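Local coordinates for protein Nrps/pks (Streptomyces albus, PDB 4OPE) that probably catalyses decarboxylative chain-extending condensation as a ketosynthase domain of the "AT-less" type I polyketide synthase that builds oxazolomycin, at residues R405-A408 with T409-L413; L24-F27 with W28-R32. All coordinates share one frame; numbering follows the deposited sequence.

Overall arrangement
The two contacts are both local, each formed within one continuous run of residues, but they occupy very different places in the ketosynthase. Interaction 1 (405-413) lies in the surface loop between strands 400-401 and 416-422, its centre about 32 Å from the centre of the chain. Interaction 2 (24-32) is part of helix 24-33, its centre about 12 Å from that of the chain, and is partly buried against helix 356-370. They share no elements; the nearest atoms of interaction 1 and interaction 2 are about 16 Å apart. In the loop, two backbone bonds and one carboxylate hold the chain reversal. The helix combines regular backbone bonding with a buried aromatic contact on one flank and a polar chain of amides and a guanidinium on another.

Interaction 1: R405-A408 with T409-L413; sequences RVDA and TGRAL
Antiparallel pairing brings R405 and V406 back alongside A412 and L413: V406 and A412 form a single non-hydrogen-bonded bridge pair, flanked by L413 N bonding to R405 O (2.8 Å, nearly straight at 172°) and D407 N bonding to R411 O (2.9 Å). The reversal runs through A408 and T409 to G410, whose phi is positive. At its start, D407 has CG between the backbone N and the carbonyl carbon (chi1 63°), which turns the carboxylate across the loop. R411 N comes from above the carboxylate plane to D407 OD1, 3.0 Å away, in a bent bond. D407 OD2 lies 3.3 Å from R411 CB, while the guanidinium extends away from the acid; R411 NE is 6.2 Å from D407 OD2. With an alanine here, the R411 amide would probably be left without its carboxylate mate and the bend freer to change shape. L413 leans back over the opposing chain, its CD1 3.7 Å from V406 O and its CD2 against D407 CB. At the base, the guanidinium of R405 leads off to the carbonyls of R339 and A303, tying the loop to the body of the domain. The result is a short, hairpin-like surface loop, closed by one bridge and braced by an aspartate at the start of the turn.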
ATOM      1  N   ARG A 405     -19.637  20.744  23.544  1.00 69.71           N
ATOM      2  CA  ARG A 405     -20.848  21.376  23.080  1.00 75.75           C
ATOM      3  C   ARG A 405     -22.039  20.826  23.867  1.00 76.74           C
ATOM      4  O   ARG A 405     -22.018  19.712  24.372  1.00 65.97           O
ATOM      5  CB  ARG A 405     -21.006  21.181  21.568  1.00 77.17           C
ATOM      6  CG  ARG A 405     -20.397  22.329  20.778  1.00 85.93           C
ATOM      7  CD  ARG A 405     -19.887  21.890  19.415  1.00 90.54           C
ATOM      8  NE  ARG A 405     -19.475  23.014  18.571  1.00 94.70           N
ATOM      9  CZ  ARG A 405     -18.383  23.761  18.762  1.00100.28           C
ATOM     10  NH1 ARG A 405     -17.569  23.540  19.792  1.00104.72           N
ATOM     11  NH2 ARG A 405     -18.099  24.746  17.916  1.00 97.58           N
ATOM     12  N   VAL A 406     -23.075  21.637  23.974  1.00 84.26           N
ATOM     13  CA  VAL A 406     -24.287  21.252  24.686  1.00 90.23           C
ATOM     14  C   VAL A 406     -25.352  20.761  23.704  1.00 91.45           C
ATOM     15  O   VAL A 406     -25.236  20.989  22.494  1.00 89.85           O
ATOM     16  CB  VAL A 406     -24.831  22.454  25.474  1.00 95.11           C
ATOM     17  CG1 VAL A 406     -23.727  23.022  26.358  1.00 92.62           C
ATOM     18  CG2 VAL A 406     -25.406  23.528  24.530  1.00 94.75           C
ATOM     19  N   ASP A 407     -26.389  20.107  24.225  1.00 92.71           N
ATOM     20  CA  ASP A 407     -27.546  19.703  23.399  1.00103.01           C
ATOM     21  C   ASP A 407     -28.791  20.619  23.620  1.00109.90           C
ATOM     22  O   ASP A 407     -28.645  21.841  23.815  1.00112.52           O
ATOM     23  CB  ASP A 407     -27.848  18.210  23.620  1.00101.17           C
ATOM     24  CG  ASP A 407     -28.256  17.900  25.037  1.00 99.56           C
ATOM     25  OD1 ASP A 407     -28.760  18.824  25.709  1.00 98.63           O
ATOM     26  OD2 ASP A 407     -28.071  16.741  25.477  1.00 93.85           O
ATOM     27  N   ALA A 408     -29.999  20.051  23.560  1.00113.59           N
ATOM     28  CA  ALA A 408     -31.225  20.785  23.917  1.00116.12           C
ATOM     29  C   ALA A 408     -31.366  20.885  25.445  1.00112.27           C
ATOM     30  O   ALA A 408     -31.514  21.984  25.985  1.00113.79           O
ATOM     31  CB  ALA A 408     -32.448  20.111  23.313  1.00114.29           C
ATOM     32  N   THR A 409     -31.293  19.736  26.123  1.00101.74           N
ATOM     33  CA  THR A 409     -31.205  19.667  27.591  1.00100.57           C
ATOM     34  C   THR A 409     -30.039  20.476  28.182  1.00103.50           C
ATOM     35  O   THR A 409     -29.913  20.569  29.409  1.00102.09           O
ATOM     36  CB  THR A 409     -30.985  18.204  28.060  1.00100.32           C
ATOM     37  OG1 THR A 409     -31.659  17.306  27.170  1.00 95.89           O
ATOM     38  CG2 THR A 409     -31.469  17.986  29.515  1.00 98.77           C
ATOM     39  N   GLY A 410     -29.160  21.009  27.320  1.00105.27           N
ATOM     40  CA  GLY A 410     -27.941  21.698  27.757  1.00100.30           C
ATOM     41  C   GLY A 410     -26.874  20.769  28.335  1.00 95.59           C
ATOM     42  O   GLY A 410     -25.918  21.243  28.950  1.00 86.48           O
ATOM     43  N   ARG A 411     -27.054  19.454  28.150  1.00 94.19           N
ATOM     44  CA  ARG A 411     -26.064  18.438  28.524  1.00 94.92           C
ATOM     45  C   ARG A 411     -24.847  18.450  27.593  1.00 85.92           C
ATOM     46  O   ARG A 411     -24.976  18.701  26.388  1.00 81.86           O
ATOM     47  CB  ARG A 411     -26.680  17.030  28.462  1.00101.50           C
ATOM     48  CG  ARG A 411     -26.951  16.392  29.804  1.00108.13           C
ATOM     49  CD  ARG A 411     -28.097  17.093  30.506  1.00118.91           C
ATOM     50  NE  ARG A 411     -28.571  16.323  31.654  1.00120.83           N
ATOM     51  CZ  ARG A 411     -29.426  16.774  32.569  1.00120.19           C
ATOM     52  NH1 ARG A 411     -29.928  18.013  32.498  1.00122.17           N
ATOM     53  NH2 ARG A 411     -29.779  15.974  33.568  1.00115.80           N
ATOM     54  N   ALA A 412     -23.686  18.129  28.167  1.00 79.10           N
ATOM     55  CA  ALA A 412     -22.426  17.984  27.423  1.00 71.37           C
ATOM     56  C   ALA A 412     -22.416  16.771  26.466  1.00 67.65           C
ATOM     57  O   ALA A 412     -22.688  15.626  26.873  1.00 65.94           O
ATOM     58  CB  ALA A 412     -21.245  17.910  28.385  1.00 65.90           C
ATOM     59  N   LEU A 413     -22.101  17.054  25.203  1.00 65.31           N
ATOM     60  CA  LEU A 413     -21.909  16.030  24.160  1.00 67.72           C
ATOM     61  C   LEU A 413     -20.487  15.563  24.059  1.00 61.39           C
ATOM     62  O   LEU A 413     -19.573  16.320  24.375  1.00 59.03           O
ATOM     63  CB  LEU A 413     -22.280  16.579  22.784  1.00 69.61           C
ATOM     64  CG  LEU A 413     -23.741  17.022  22.723  1.00 72.39           C
ATOM     65  CD1 LEU A 413     -24.068  17.625  21.354  1.00 73.32           C
ATOM     66  CD2 LEU A 413     -24.623  15.826  23.077  1.00 70.79           C
TER

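Interaction 2: L24-F27 with W28-R32; sequences LAQF and WRNLR
L24 opens the first helical turn, its O accepting from W28 N at 2.9 Å, while its side chain touches T362 on helix 356-370. A25 continues the i to i+4 pattern with an almost straight bond from R29 N (178°). Its carbonyl oxygen also lies over one face of the R29 guanidinium, and A25 CB lies 3.7 Å from R29 NH1. Q26 links R29 and N30 on the polar side of the helix. Having CG anti to the backbone N (chi1 -170°) and a chain bent at chi2 sets its amide over the following turn, between R29 and N30. R29 grips Q26 OE1 side-on with two nitrogens, NH2 at 2.8 Å and NE at 3.2 Å; both come from the same face of the amide, yet OE1 lies close to the guanidinium plane. At the other end of the amide, Q26 NE2 makes a weak bond to N30 OD1 at 2.9 Å, an oxygen that R35 also binds. R29 NH1 also forms a salt bridge with E475. This is an amphipathic alpha-helix of the ketosynthase domain, and its apolar flank rests on helix 356-370. F27 lies on that flank: L31 CD1 sits over the centre of the F27 ring in a CH-pi contact, 3.9 Å from the centroid and only 11° off the normal. The same ring packs on T362 and L366 and meets the ring of Y18, while F27 O accepts from L31 N in its carbonyl plane.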
ATOM      1  N   LEU A  24       4.589   9.031  24.073  1.00 35.01           N
ATOM      2  CA  LEU A  24       3.466   9.909  24.011  1.00 36.32           C
ATOM      3  C   LEU A  24       3.267  10.799  25.215  1.00 36.93           C
ATOM      4  O   LEU A  24       2.597  11.837  25.097  1.00 36.71           O
ATOM      5  CB  LEU A  24       2.194   9.118  23.780  1.00 36.75           C
ATOM      6  CG  LEU A  24       2.100   8.385  22.437  1.00 38.26           C
ATOM      7  CD1 LEU A  24       0.625   8.341  21.991  1.00 39.88           C
ATOM      8  CD2 LEU A  24       2.962   8.984  21.349  1.00 37.42           C
ATOM      9  N   ALA A  25       3.823  10.431  26.357  1.00 35.79           N
ATOM     10  CA  ALA A  25       3.751  11.340  27.505  1.00 36.25           C
ATOM     11  C   ALA A  25       4.584  12.568  27.224  1.00 35.34           C
ATOM     12  O   ALA A  25       4.189  13.686  27.523  1.00 36.08           O
ATOM     13  CB  ALA A  25       4.232  10.664  28.768  1.00 36.33           C
ATOM     14  N   GLN A  26       5.743  12.343  26.631  1.00 36.16           N
ATOM     15  CA  GLN A  26       6.630  13.424  26.266  1.00 38.08           C
ATOM     16  C   GLN A  26       6.008  14.183  25.084  1.00 36.62           C
ATOM     17  O   GLN A  26       6.030  15.391  25.049  1.00 37.48           O
ATOM     18  CB  GLN A  26       8.028  12.856  25.991  1.00 41.46           C
ATOM     19  CG  GLN A  26       9.118  13.895  25.816  1.00 47.54           C
ATOM     20  CD  GLN A  26       9.166  14.893  26.959  1.00 52.74           C
ATOM     21  OE1 GLN A  26       9.221  14.495  28.126  1.00 64.03           O
ATOM     22  NE2 GLN A  26       9.128  16.187  26.642  1.00 50.60           N
ATOM     23  N   PHE A  27       5.352  13.488  24.170  1.00 34.36           N
ATOM     24  CA  PHE A  27       4.682  14.159  23.087  1.00 34.57           C
ATOM     25  C   PHE A  27       3.660  15.122  23.618  1.00 35.64           C
ATOM     26  O   PHE A  27       3.550  16.266  23.150  1.00 37.08           O
ATOM     27  CB  PHE A  27       4.001  13.104  22.208  1.00 35.87           C
ATOM     28  CG  PHE A  27       3.468  13.604  20.868  1.00 33.19           C
ATOM     29  CD1 PHE A  27       4.177  14.495  20.101  1.00 33.27           C
ATOM     30  CD2 PHE A  27       2.267  13.113  20.368  1.00 32.07           C
ATOM     31  CE1 PHE A  27       3.690  14.898  18.855  1.00 32.95           C
ATOM     32  CE2 PHE A  27       1.785  13.505  19.127  1.00 31.90           C
ATOM     33  CZ  PHE A  27       2.487  14.399  18.376  1.00 31.58           C
ATOM     34  N   TRP A  28       2.914  14.668  24.616  1.00 37.41           N
ATOM     35  CA  TRP A  28       1.822  15.466  25.166  1.00 36.73           C
ATOM     36  C   TRP A  28       2.341  16.713  25.839  1.00 36.90           C
ATOM     37  O   TRP A  28       1.843  17.767  25.574  1.00 35.46           O
ATOM     38  CB  TRP A  28       0.938  14.683  26.116  1.00 34.60           C
ATOM     39  CG  TRP A  28      -0.110  15.580  26.715  1.00 35.76           C
ATOM     40  CD1 TRP A  28      -0.230  15.942  28.028  1.00 34.95           C
ATOM     41  CD2 TRP A  28      -1.153  16.286  26.016  1.00 36.09           C
ATOM     42  NE1 TRP A  28      -1.282  16.797  28.192  1.00 36.57           N
ATOM     43  CE2 TRP A  28      -1.874  17.025  26.981  1.00 36.43           C
ATOM     44  CE3 TRP A  28      -1.547  16.362  24.680  1.00 34.92           C
ATOM     45  CZ2 TRP A  28      -2.972  17.812  26.656  1.00 36.64           C
ATOM     46  CZ3 TRP A  28      -2.682  17.151  24.350  1.00 35.55           C
ATOM     47  CH2 TRP A  28      -3.360  17.865  25.334  1.00 36.72           C
ATOM     48  N   ARG A  29       3.336  16.567  26.694  1.00 40.02           N
ATOM     49  CA  ARG A  29       4.066  17.676  27.298  1.00 44.19           C
ATOM     50  C   ARG A  29       4.424  18.743  26.249  1.00 45.04           C
ATOM     51  O   ARG A  29       4.146  19.969  26.435  1.00 43.04           O
ATOM     52  CB  ARG A  29       5.377  17.145  27.873  1.00 51.85           C
ATOM     53  CG  ARG A  29       5.672  17.416  29.338  1.00 60.10           C
ATOM     54  CD  ARG A  29       5.656  16.146  30.201  1.00 64.03           C
ATOM     55  NE  ARG A  29       6.565  15.095  29.720  1.00 65.79           N
ATOM     56  CZ  ARG A  29       6.502  13.809  30.083  1.00 66.43           C
ATOM     57  NH1 ARG A  29       5.585  13.383  30.962  1.00 67.48           N
ATOM     58  NH2 ARG A  29       7.356  12.936  29.559  1.00 62.66           N
ATOM     59  N   ASN A  30       5.030  18.270  25.143  1.00 41.14           N
ATOM     60  CA  ASN A  30       5.501  19.159  24.083  1.00 38.03           C
ATOM     61  C   ASN A  30       4.381  19.888  23.388  1.00 38.59           C
ATOM     62  O   ASN A  30       4.488  21.070  23.132  1.00 40.69           O
ATOM     63  CB  ASN A  30       6.277  18.390  23.048  1.00 36.52           C
ATOM     64  CG  ASN A  30       7.577  17.843  23.578  1.00 34.96           C
ATOM     65  OD1 ASN A  30       7.954  18.094  24.738  1.00 33.31           O
ATOM     66  ND2 ASN A  30       8.281  17.070  22.728  1.00 33.33           N
ATOM     67  N   LEU A  31       3.314  19.180  23.043  1.00 39.64           N
ATOM     68  CA  LEU A  31       2.124  19.833  22.472  1.00 39.30           C
ATOM     69  C   LEU A  31       1.577  20.820  23.455  1.00 39.33           C
ATOM     70  O   LEU A  31       1.205  21.899  23.082  1.00 41.69           O
ATOM     71  CB  LEU A  31       1.007  18.824  22.198  1.00 38.45           C
ATOM     72  CG  LEU A  31       1.324  17.803  21.113  1.00 38.83           C
ATOM     73  CD1 LEU A  31       0.458  16.560  21.247  1.00 38.43           C
ATOM     74  CD2 LEU A  31       1.160  18.410  19.736  1.00 38.80           C
ATOM     75  N   ARG A  32       1.487  20.431  24.711  1.00 41.44           N
ATOM     76  CA  ARG A  32       0.835  21.266  25.731  1.00 46.68           C
ATOM     77  C   ARG A  32       1.580  22.583  25.922  1.00 43.97           C
ATOM     78  O   ARG A  32       0.971  23.596  26.015  1.00 42.03           O
ATOM     79  CB  ARG A  32       0.734  20.534  27.097  1.00 52.68           C
ATOM     80  CG  ARG A  32      -0.638  20.697  27.757  1.00 57.82           C
ATOM     81  CD  ARG A  32      -0.750  20.091  29.143  1.00 55.83           C
ATOM     82  NE  ARG A  32      -0.308  21.039  30.153  1.00 56.30           N
ATOM     83  CZ  ARG A  32      -1.089  21.822  30.902  1.00 56.38           C
ATOM     84  NH1 ARG A  32      -0.517  22.645  31.765  1.00 58.20           N
ATOM     85  NH2 ARG A  32      -2.419  21.808  30.813  1.00 55.40           N
TER